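Local coordinates for predicted protein (Acinetobacter sp. RUH2624, PDB 4MEA) that hydrolyses epoxides, as a secreted Cif-type enzyme with the alpha/beta hydrolase fold, at residues V131-G136 against G304-E309; A212-I217 against V308-E313. All blocks are in the same frame, centred on the assembly; numbering follows the deposited sequence.

Contact 1 of 2, residues V131-G136 against G304-E309; sequences VSHDLG and GHWMVE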
# COMPACT_ATOMS: atom_id res chain seq x y z
N VAL A 131 18.12 -22.08 5.13
CA VAL A 131 16.71 -22.09 4.74
C VAL A 131 16.10 -20.77 5.20
O VAL A 131 16.18 -20.42 6.38
CB VAL A 131 15.96 -23.31 5.37
CG1 VAL A 131 14.47 -23.28 5.02
CG2 VAL A 131 16.59 -24.63 4.90
N SER A 132 15.50 -20.04 4.26
CA SER A 132 15.02 -18.69 4.53
C SER A 132 13.58 -18.50 4.05
O SER A 132 13.16 -19.13 3.09
CB SER A 132 15.96 -17.69 3.84
OG SER A 132 15.45 -16.38 3.88
N HIS A 133 12.82 -17.62 4.73
CA HIS A 133 11.42 -17.35 4.36
C HIS A 133 11.09 -15.86 4.49
O HIS A 133 11.54 -15.21 5.43
CB HIS A 133 10.46 -18.17 5.24
CG HIS A 133 9.01 -17.97 4.91
ND1 HIS A 133 8.13 -17.35 5.78
CD2 HIS A 133 8.27 -18.35 3.84
CE1 HIS A 133 6.92 -17.34 5.24
NE2 HIS A 133 6.98 -17.93 4.07
N ASP A 134 10.29 -15.34 3.56
CA ASP A 134 9.81 -13.95 3.66
C ASP A 134 11.00 -12.99 3.81
O ASP A 134 11.96 -13.08 3.04
CB ASP A 134 8.82 -13.82 4.82
CG ASP A 134 7.99 -12.55 4.74
OD1 ASP A 134 6.84 -12.62 4.26
OD2 ASP A 134 8.46 -11.48 5.19
N LEU A 135 10.95 -12.09 4.79
CA LEU A 135 12.03 -11.12 4.99
C LEU A 135 13.40 -11.77 5.19
O LEU A 135 14.43 -11.13 5.01
CB LEU A 135 11.73 -10.18 6.16
CG LEU A 135 10.85 -8.95 5.93
CD1 LEU A 135 10.81 -8.11 7.23
CD2 LEU A 135 11.35 -8.11 4.76
N GLY A 136 13.41 -13.05 5.57
CA GLY A 136 14.67 -13.78 5.61
C GLY A 136 15.35 -13.67 4.25
O GLY A 136 16.58 -13.61 4.16
N GLY A 304 -0.71 -21.36 1.12
CA GLY A 304 -0.49 -19.92 1.11
C GLY A 304 0.91 -19.57 1.56
O GLY A 304 1.80 -20.41 1.57
N HIS A 305 1.09 -18.32 1.97
CA HIS A 305 2.40 -17.77 2.34
C HIS A 305 3.03 -18.40 3.60
O HIS A 305 4.25 -18.55 3.69
CB HIS A 305 2.26 -16.26 2.54
CG HIS A 305 3.55 -15.56 2.80
ND1 HIS A 305 4.57 -15.51 1.88
CD2 HIS A 305 3.98 -14.87 3.88
CE1 HIS A 305 5.58 -14.82 2.38
NE2 HIS A 305 5.24 -14.42 3.60
N TRP A 306 2.20 -18.76 4.57
CA TRP A 306 2.70 -19.25 5.85
C TRP A 306 2.90 -20.76 5.74
O TRP A 306 2.13 -21.55 6.28
CB TRP A 306 1.72 -18.88 6.97
CG TRP A 306 1.22 -17.46 6.81
CD1 TRP A 306 -0.02 -17.07 6.42
CD2 TRP A 306 1.99 -16.26 7.00
NE1 TRP A 306 -0.09 -15.70 6.37
CE2 TRP A 306 1.13 -15.18 6.72
CE3 TRP A 306 3.31 -16.00 7.37
CZ2 TRP A 306 1.55 -13.85 6.81
CZ3 TRP A 306 3.74 -14.67 7.46
CH2 TRP A 306 2.85 -13.61 7.17
N MET A 307 3.96 -21.14 5.03
CA MET A 307 4.05 -22.46 4.42
C MET A 307 4.17 -23.61 5.41
O MET A 307 3.63 -24.69 5.17
CB MET A 307 5.19 -22.50 3.41
CG MET A 307 5.03 -21.50 2.26
SD MET A 307 6.44 -21.55 1.14
CE MET A 307 6.31 -23.21 0.48
N VAL A 308 4.88 -23.40 6.52
CA VAL A 308 5.00 -24.42 7.55
C VAL A 308 3.71 -24.57 8.38
O VAL A 308 3.30 -25.69 8.70
CB VAL A 308 6.24 -24.18 8.44
CG1 VAL A 308 6.32 -25.22 9.55
CG2 VAL A 308 7.51 -24.19 7.59
N GLU A 309 3.07 -23.46 8.72
CA GLU A 309 1.75 -23.54 9.38
C GLU A 309 0.75 -24.33 8.52
O GLU A 309 0.05 -25.20 9.03
CB GLU A 309 1.18 -22.14 9.66
CG GLU A 309 1.92 -21.31 10.71
CD GLU A 309 1.57 -21.70 12.15
OE1 GLU A 309 1.95 -20.93 13.07
OE2 GLU A 309 0.93 -22.75 12.36

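Contact 2 of 2, residues A212-I217 against V308-E313; sequences AGKKEI and VEENAE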
# COMPACT_ATOMS: atom_id res chain seq x y z
N ALA A 212 -2.81 -16.38 3.70
CA ALA A 212 -3.00 -17.82 3.90
C ALA A 212 -3.84 -18.46 2.79
O ALA A 212 -4.77 -17.84 2.26
CB ALA A 212 -3.63 -18.09 5.25
N GLY A 213 -3.52 -19.70 2.44
CA GLY A 213 -4.40 -20.50 1.61
C GLY A 213 -5.37 -21.27 2.50
O GLY A 213 -6.56 -21.34 2.23
N LYS A 214 -4.85 -21.85 3.58
CA LYS A 214 -5.69 -22.56 4.53
C LYS A 214 -6.04 -21.64 5.71
O LYS A 214 -5.38 -21.68 6.75
CB LYS A 214 -5.00 -23.84 5.01
CG LYS A 214 -4.64 -24.81 3.89
CD LYS A 214 -4.43 -26.21 4.43
CE LYS A 214 -4.16 -27.22 3.32
NZ LYS A 214 -2.75 -27.20 2.85
N LYS A 215 -7.08 -20.83 5.55
CA LYS A 215 -7.38 -19.79 6.54
C LYS A 215 -7.90 -20.31 7.89
O LYS A 215 -7.69 -19.67 8.92
CB LYS A 215 -8.34 -18.74 5.95
CG LYS A 215 -7.86 -18.12 4.65
CD LYS A 215 -8.79 -16.98 4.21
CE LYS A 215 -8.67 -16.70 2.71
NZ LYS A 215 -7.29 -16.41 2.27
N GLU A 216 -8.56 -21.46 7.87
CA GLU A 216 -9.21 -22.03 9.05
C GLU A 216 -8.23 -22.32 10.20
O GLU A 216 -8.61 -22.40 11.37
CB GLU A 216 -10.00 -23.30 8.68
CG GLU A 216 -9.14 -24.49 8.22
CD GLU A 216 -8.70 -24.41 6.75
OE1 GLU A 216 -9.26 -23.60 5.98
OE2 GLU A 216 -7.78 -25.17 6.37
N ILE A 217 -6.97 -22.47 9.84
CA ILE A 217 -5.93 -22.79 10.80
C ILE A 217 -5.69 -21.62 11.76
O ILE A 217 -5.25 -21.80 12.90
CB ILE A 217 -4.62 -23.14 10.05
CG1 ILE A 217 -4.69 -24.57 9.50
CG2 ILE A 217 -3.39 -22.96 10.93
CD1 ILE A 217 -3.69 -24.83 8.36
N VAL A 308 4.88 -23.40 6.52
CA VAL A 308 5.00 -24.42 7.55
C VAL A 308 3.71 -24.57 8.38
O VAL A 308 3.30 -25.69 8.70
CB VAL A 308 6.24 -24.18 8.44
CG1 VAL A 308 6.32 -25.22 9.55
CG2 VAL A 308 7.51 -24.19 7.59
N GLU A 309 3.07 -23.46 8.72
CA GLU A 309 1.75 -23.54 9.38
C GLU A 309 0.75 -24.33 8.52
O GLU A 309 0.05 -25.20 9.03
CB GLU A 309 1.18 -22.14 9.66
CG GLU A 309 1.92 -21.31 10.71
CD GLU A 309 1.57 -21.70 12.15
OE1 GLU A 309 1.95 -20.93 13.07
OE2 GLU A 309 0.93 -22.75 12.36
N GLU A 310 0.70 -24.04 7.23
CA GLU A 310 -0.33 -24.59 6.34
C GLU A 310 0.00 -25.95 5.71
O GLU A 310 -0.89 -26.69 5.29
CB GLU A 310 -0.65 -23.59 5.23
CG GLU A 310 -0.91 -22.18 5.71
CD GLU A 310 -1.21 -21.26 4.55
OE1 GLU A 310 -2.05 -21.64 3.71
OE2 GLU A 310 -0.59 -20.17 4.47
N ASN A 311 1.28 -26.28 5.64
CA ASN A 311 1.68 -27.47 4.88
C ASN A 311 3.08 -27.91 5.31
O ASN A 311 4.00 -27.96 4.50
CB ASN A 311 1.61 -27.18 3.37
CG ASN A 311 1.67 -28.44 2.52
OD1 ASN A 311 1.79 -29.55 3.04
ND2 ASN A 311 1.58 -28.27 1.19
N ALA A 312 3.21 -28.21 6.59
CA ALA A 312 4.47 -28.68 7.15
C ALA A 312 4.97 -29.90 6.39
O ALA A 312 6.16 -30.04 6.14
CB ALA A 312 4.29 -29.01 8.64
N GLU A 313 4.05 -30.78 6.01
CA GLU A 313 4.41 -31.99 5.26
C GLU A 313 5.04 -31.65 3.93
O GLU A 313 6.05 -32.24 3.55
CB GLU A 313 3.18 -32.88 5.03
CG GLU A 313 3.40 -34.02 4.03
CD GLU A 313 4.31 -35.12 4.58
OE1 GLU A 313 4.72 -35.04 5.76
OE2 GLU A 313 4.60 -36.07 3.82

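Contact 1 of 2, residues V131-G136 against G304-E309
Asp134 and His305 both carry CG anti to the backbone N and beside the carbonyl carbon (chi1 of His305 -175°), and from these positions carboxylate and imidazole come together although their CA atoms stay 8.4 Å apart. Asp134 OD1 lies at the edge of the His305 ring, near its plane, and accepts from His305 NE2 at a modelled 2.5 Å, a length too short to read strength from. The carboxylate plane is turned 68° from the ring, so the two groups do not lie flat together. The other ring nitrogen, His305 ND1, is hydrogen-bonded to Asp158 OD2. The second oxygen of the carboxylate, Asp134 OD2, accepts from Leu135 N at 2.6 Å, on its anti side, and also from Phe67 N.

The backbone explains the placement of Asp134: strand 128-133 ends, a type II' turn runs from His133 to Gly136, closed by Gly136 N to His133 O at 2.9 Å, and helix 136-146 follows. This strand-turn-helix, with positive phi at Asp134, is the nucleophile elbow of the alpha/beta hydrolase fold. It is consistent with Asp134 as nucleophile, His305 and Asp158 as its triad partners, and the amides of Leu135 and Phe67 as an oxyanion hole, as in related epoxide hydrolases.

His133 forms a second shell. Its NE2 donates to His305 O at 2.8 Å in a bond bent at the hydrogen (134°), which helps hold the backbone that carries the imidazole. The same NE2 lies 3.8 Å above one face of the His305 ring, offset toward the rim, and Met307 CG lies 4.5 Å from His133 NE2. Trp306 presents a face to His305 CD2, which sits 3.5 Å above it, while the indole NE1 is bound to Ile208 O.

Contact 2 of 2, residues A212-I217 against V308-E313
The irregular 212-217 segment passes the first turns of helix 307-323, nearest at Lys214 and Glu310, whose CA atoms are 6.0 Å apart. Glu310 leaves its backbone with CG anti to the carbonyl carbon and runs extended beyond it, bringing the carboxylate to two consecutive amides. Gly213 N meets OE1 of Glu310 on its syn side at 2.7 Å. Lys214 N reaches the same Glu310 OE1 at 2.8 Å from above the carboxylate plane, in a nearly straight bond (170°). Both come from one face of that plane, and Gly304 N is a further donor to this oxygen. Beside them, Ala212 CA packs on Glu310 OE2 at 3.4 Å. Lys214 doubles the link: its chain bends at chi4 (81°), and NZ binds Glu310 O at 3.1 Å, above the carbonyl plane. Its amine stays 5.7 Å from Glu310 OE1, so the opposite charges are near but not paired. Ile217 CD1 makes van der Waals contact with the helix backbone, at Glu309 O (3.8 Å) and the CA of Glu310. The loop joins helices 200-211 and 220-227, probably in the cap inserted between strands 151-157 and 267-272, and Leu222 of helix 220-227 touches both Ile217 and Glu309.

From the N terminus, the chain first passes the end of strand 128-133 and the turn that follows it, then the 212-217 loop between helices 200-211 and 220-227, and finally 304-313. Contact 1 closes a loop of 167 residues and contact 2 one of 90. Contact 2 starts inside the loop of contact 1 but ends slightly beyond it, so the two cross on an overlapping stretch that shares Val308 and Glu309. Their centres lie 11 Å apart. The approach to helix 307-323 meets the end of a central strand in contact 1, and its first turns meet the 212-217 loop in contact 2. Glu310 joins the two, its OE2 accepting from Trp306 N at the helix N-cap.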